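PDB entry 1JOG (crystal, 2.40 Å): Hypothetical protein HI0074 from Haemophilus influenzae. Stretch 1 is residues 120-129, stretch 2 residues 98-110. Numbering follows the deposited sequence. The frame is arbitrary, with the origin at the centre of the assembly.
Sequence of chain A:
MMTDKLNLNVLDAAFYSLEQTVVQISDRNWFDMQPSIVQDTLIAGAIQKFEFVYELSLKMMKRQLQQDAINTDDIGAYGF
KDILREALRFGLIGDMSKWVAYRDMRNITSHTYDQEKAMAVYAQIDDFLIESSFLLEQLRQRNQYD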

# COMPACT_ATOMS: atom_id res chain seq x y z
N ALA A 120 -4.74 -13.67 5.53
CA ALA A 120 -5.84 -14.06 4.68
C ALA A 120 -5.62 -13.50 3.25
O ALA A 120 -5.84 -14.19 2.25
CB ALA A 120 -7.15 -13.57 5.27
N VAL A 121 -5.14 -12.26 3.15
CA VAL A 121 -4.93 -11.70 1.85
C VAL A 121 -3.71 -12.36 1.20
O VAL A 121 -3.68 -12.63 -0.01
CB VAL A 121 -4.77 -10.15 1.94
CG1 VAL A 121 -4.17 -9.56 0.65
CG2 VAL A 121 -6.13 -9.55 2.23
N TYR A 122 -2.72 -12.69 2.01
CA TYR A 122 -1.51 -13.24 1.40
C TYR A 122 -1.77 -14.62 0.82
O TYR A 122 -1.28 -14.98 -0.23
CB TYR A 122 -0.40 -13.25 2.43
CG TYR A 122 0.90 -13.86 1.92
CD1 TYR A 122 1.82 -13.08 1.23
CD2 TYR A 122 1.16 -15.23 2.05
CE1 TYR A 122 2.99 -13.66 0.61
CE2 TYR A 122 2.34 -15.85 1.47
CZ TYR A 122 3.24 -15.03 0.74
OH TYR A 122 4.42 -15.55 0.19
N ALA A 123 -2.57 -15.38 1.52
CA ALA A 123 -2.92 -16.71 1.09
C ALA A 123 -3.57 -16.70 -0.33
O ALA A 123 -3.61 -17.70 -1.04
CB ALA A 123 -3.92 -17.31 2.11
N GLN A 124 -4.17 -15.59 -0.71
CA GLN A 124 -4.85 -15.50 -1.98
C GLN A 124 -3.88 -15.12 -3.09
O GLN A 124 -4.26 -15.16 -4.25
CB GLN A 124 -6.02 -14.44 -1.89
CG GLN A 124 -7.08 -14.67 -0.81
CD GLN A 124 -8.14 -13.52 -0.67
OE1 GLN A 124 -8.50 -12.86 -1.64
NE2 GLN A 124 -8.66 -13.33 0.55
N ILE A 125 -2.61 -14.84 -2.76
CA ILE A 125 -1.66 -14.39 -3.78
C ILE A 125 -1.26 -15.36 -4.87
O ILE A 125 -1.07 -14.92 -6.02
CB ILE A 125 -0.44 -13.75 -3.12
CG1 ILE A 125 -0.91 -12.45 -2.50
CG2 ILE A 125 0.74 -13.50 -4.09
CD1 ILE A 125 0.13 -11.81 -1.62
N ASP A 126 -1.12 -16.65 -4.53
CA ASP A 126 -0.82 -17.73 -5.47
C ASP A 126 -1.81 -17.73 -6.67
O ASP A 126 -1.39 -17.82 -7.81
CB ASP A 126 -1.01 -19.07 -4.78
CG ASP A 126 -0.07 -19.26 -3.64
OD1 ASP A 126 1.15 -19.20 -3.87
OD2 ASP A 126 -0.55 -19.48 -2.49
N ASP A 127 -3.12 -17.65 -6.38
CA ASP A 127 -4.13 -17.64 -7.43
C ASP A 127 -3.96 -16.35 -8.21
O ASP A 127 -3.99 -16.33 -9.42
CB ASP A 127 -5.55 -17.72 -6.86
CG ASP A 127 -6.65 -17.33 -7.92
OD1 ASP A 127 -7.67 -16.60 -7.59
OD2 ASP A 127 -6.49 -17.76 -9.10
N PHE A 128 -3.74 -15.26 -7.48
CA PHE A 128 -3.57 -14.00 -8.16
C PHE A 128 -2.44 -14.18 -9.14
O PHE A 128 -2.53 -13.78 -10.29
CB PHE A 128 -3.22 -12.83 -7.22
CG PHE A 128 -3.06 -11.53 -7.96
CD1 PHE A 128 -4.18 -10.87 -8.45
CD2 PHE A 128 -1.81 -10.99 -8.18
CE1 PHE A 128 -4.05 -9.65 -9.16
CE2 PHE A 128 -1.66 -9.78 -8.87
CZ PHE A 128 -2.79 -9.10 -9.36
N LEU A 129 -1.37 -14.82 -8.72
CA LEU A 129 -0.33 -14.97 -9.70
C LEU A 129 -0.74 -15.72 -10.95
O LEU A 129 -0.36 -15.34 -12.04
CB LEU A 129 0.89 -15.59 -9.06
CG LEU A 129 1.60 -14.56 -8.16
CD1 LEU A 129 2.56 -15.40 -7.41
CD2 LEU A 129 2.35 -13.34 -8.89
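Stretch 2, residues 98-110: KWVAYRDMRNITS

Stretch 2 enters as a helix, residues 98-106, that began earlier in the chain. Its regular turns are held by backbone bonds such as Tyr102 N to Lys98 O (2.7 Å) and Arg106 N to Tyr102 O (2.6 Å). The chain then folds through a type I beta turn from Arg106 to Thr109, in which Thr109 N reaches Arg106 O at 3.3 Å, and passes into a short 3-10 segment at Thr109 and Ser110. The helical part runs largely against the direction of helix 125-129: the two N-to-C directions make an angle of 137°, with a signed crossing angle of -137°, and the axes approach to 11.5 Å. This is wide for a helix pair, and large side chains span the gap. The register follows from the opposed directions, with Met105 lying nearest Val121 (CA to CA 6.8 Å) and Tyr102 nearest Phe128 (CA to CA 7.5 Å). Together the stretches bury 490 Å², counting both sides.

The apolar part of the contact centres on Met105, a selenomethionine, which gives up more surface to the other stretch than any other residue here. Its CA-to-CB bond points toward stretch 1, and its long, unbranched side chain carries the terminal methyl against two branched residues: CE lies 4.1 Å from Val121 CG1 and 4.2 Å from Ile125 CG1. The same methyl is 3.7 Å from the backbone atom Val121 O. Val121, compact and buried, also meets the end of stretch 2, with its CG2 4.2 Å from Ile108 CG1 and its CG1 4.3 Å from Thr109 CG2. Beta-branched Thr109 suits this place because it offers a methyl to the apolar contact while also carrying a hydroxyl for polar partners.

Aromatic packing takes over one helical turn before Met105. The edge of Phe128 is directed toward the face of Tyr102, with ring centroids 4.9 Å apart and planes at 81°; Phe128 CD1 approaches Tyr102 CD1 to 3.6 Å. Such an arrangement sets the slightly positive ring hydrogens against the electron-rich face. Trp99, three residues earlier, extends the cluster. Its CA-to-CB bond points sideways, but the end of its broad indole comes nearer, bringing CZ3 to 3.9 Å from Phe128 CE1. This second pair is oblique, its planes inclined at 70° and the centroid of the six-membered ring 5.9 Å from that of Phe128. A flat, wholly apolar ring suits the position of Phe128, which is buried and meets both aromatic neighbours.

The polar contact across the stretches is made by Tyr102 as well. Its hydroxyl donates a hydrogen bond to the carboxylate of Asp127, OH to OD1 at 2.7 Å, with the acceptor near the plane of the tyrosine ring. Tyrosine therefore fits this site in two ways: the ring face receives Phe128, while the phenolic OH reaches past the apolar packing to a partly exposed acid whose CA-to-CB bond points toward stretch 2.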

# COMPACT_ATOMS: atom_id res chain seq x y z
N LYS A 98 -13.21 -13.37 -10.88
CA LYS A 98 -11.91 -13.29 -10.19
C LYS A 98 -11.31 -11.86 -10.04
O LYS A 98 -10.79 -11.49 -8.97
CB LYS A 98 -10.90 -14.14 -10.92
CG LYS A 98 -11.06 -15.58 -10.72
CD LYS A 98 -10.04 -16.31 -11.52
CE LYS A 98 -10.47 -17.75 -11.64
NZ LYS A 98 -11.53 -17.87 -12.69
N TRP A 99 -11.35 -11.07 -11.11
CA TRP A 99 -10.80 -9.71 -11.01
C TRP A 99 -11.71 -8.91 -10.11
O TRP A 99 -11.25 -8.04 -9.37
CB TRP A 99 -10.65 -9.07 -12.38
CG TRP A 99 -9.52 -9.74 -13.10
CD1 TRP A 99 -9.59 -10.85 -13.97
CD2 TRP A 99 -8.16 -9.43 -12.95
NE1 TRP A 99 -8.33 -11.20 -14.35
CE2 TRP A 99 -7.43 -10.35 -13.75
CE3 TRP A 99 -7.46 -8.47 -12.23
CZ2 TRP A 99 -6.05 -10.33 -13.83
CZ3 TRP A 99 -6.08 -8.49 -12.30
CH2 TRP A 99 -5.39 -9.39 -13.08
N VAL A 100 -13.00 -9.26 -10.11
CA VAL A 100 -13.92 -8.56 -9.24
C VAL A 100 -13.50 -8.85 -7.79
O VAL A 100 -13.51 -7.99 -6.92
CB VAL A 100 -15.36 -8.99 -9.49
CG1 VAL A 100 -16.23 -8.49 -8.38
CG2 VAL A 100 -15.86 -8.41 -10.79
N ALA A 101 -13.11 -10.09 -7.56
CA ALA A 101 -12.68 -10.49 -6.23
C ALA A 101 -11.31 -9.85 -5.93
O ALA A 101 -11.05 -9.46 -4.79
CB ALA A 101 -12.62 -12.07 -6.13
N TYR A 102 -10.42 -9.74 -6.92
CA TYR A 102 -9.10 -9.09 -6.67
C TYR A 102 -9.27 -7.60 -6.21
O TYR A 102 -8.53 -7.08 -5.40
CB TYR A 102 -8.25 -9.19 -7.91
CG TYR A 102 -7.89 -10.63 -8.29
CD1 TYR A 102 -7.60 -10.98 -9.61
CD2 TYR A 102 -7.86 -11.62 -7.30
CE1 TYR A 102 -7.30 -12.28 -9.93
CE2 TYR A 102 -7.57 -12.90 -7.60
CZ TYR A 102 -7.29 -13.25 -8.92
OH TYR A 102 -7.12 -14.60 -9.24
N ARG A 103 -10.30 -6.93 -6.70
CA ARG A 103 -10.56 -5.60 -6.21
C ARG A 103 -11.09 -5.64 -4.72
O ARG A 103 -10.65 -4.85 -3.90
CB ARG A 103 -11.58 -4.90 -7.12
CG ARG A 103 -11.76 -3.51 -6.64
CD ARG A 103 -12.59 -2.64 -7.54
NE ARG A 103 -13.96 -3.09 -7.56
CZ ARG A 103 -14.96 -2.38 -8.03
NH1 ARG A 103 -14.74 -1.16 -8.51
NH2 ARG A 103 -16.18 -2.91 -8.03
N ASP A 104 -12.07 -6.50 -4.40
CA ASP A 104 -12.55 -6.60 -3.01
C ASP A 104 -11.27 -6.85 -2.12
O ASP A 104 -11.02 -6.18 -1.14
CB ASP A 104 -13.59 -7.70 -2.82
CG ASP A 104 -14.89 -7.53 -3.70
OD1 ASP A 104 -15.42 -6.40 -4.01
OD2 ASP A 104 -15.42 -8.61 -4.08
N MSE A 105 -10.42 -7.74 -2.57
CA MSE A 105 -9.16 -7.98 -1.89
C MSE A 105 -8.40 -6.62 -1.84
O MSE A 105 -8.03 -6.10 -0.74
CB MSE A 105 -8.38 -9.01 -2.69
CG MSE A 105 -7.34 -9.82 -1.98
SE MSE A 105 -6.72 -11.19 -3.19
CE MSE A 105 -4.77 -10.94 -3.16
N ARG A 106 -8.22 -6.00 -3.01
CA ARG A 106 -7.50 -4.74 -2.96
C ARG A 106 -8.05 -3.70 -2.01
O ARG A 106 -7.24 -3.05 -1.32
CB ARG A 106 -7.26 -4.05 -4.29
CG ARG A 106 -6.31 -2.90 -3.93
CD ARG A 106 -5.79 -2.14 -5.03
NE ARG A 106 -4.86 -1.11 -4.58
CZ ARG A 106 -4.95 -0.51 -3.40
NH1 ARG A 106 -5.90 -0.82 -2.51
NH2 ARG A 106 -4.13 0.48 -3.13
N ASN A 107 -9.38 -3.55 -1.96
CA ASN A 107 -10.07 -2.59 -1.07
C ASN A 107 -10.04 -2.96 0.40
O ASN A 107 -10.64 -2.25 1.17
CB ASN A 107 -11.55 -2.46 -1.40
CG ASN A 107 -11.81 -1.91 -2.86
OD1 ASN A 107 -11.08 -1.05 -3.36
ND2 ASN A 107 -12.88 -2.39 -3.52
N ILE A 108 -9.40 -4.08 0.81
CA ILE A 108 -9.30 -4.35 2.25
C ILE A 108 -7.83 -4.39 2.67
O ILE A 108 -7.51 -4.59 3.85
CB ILE A 108 -9.98 -5.72 2.66
CG1 ILE A 108 -9.38 -6.90 1.88
CG2 ILE A 108 -11.43 -5.55 2.45
CD1 ILE A 108 -10.11 -8.17 2.02
N THR A 109 -6.91 -4.25 1.71
CA THR A 109 -5.51 -4.27 2.08
C THR A 109 -5.18 -3.12 3.04
O THR A 109 -4.17 -3.21 3.73
CB THR A 109 -4.57 -4.21 0.89
OG1 THR A 109 -4.73 -2.96 0.24
CG2 THR A 109 -4.87 -5.35 -0.06
N SER A 110 -6.00 -2.06 3.08
CA SER A 110 -5.76 -0.96 4.05
C SER A 110 -6.04 -1.47 5.46
O SER A 110 -5.73 -0.79 6.46
CB SER A 110 -6.64 0.28 3.83
OG SER A 110 -8.05 0.03 4.07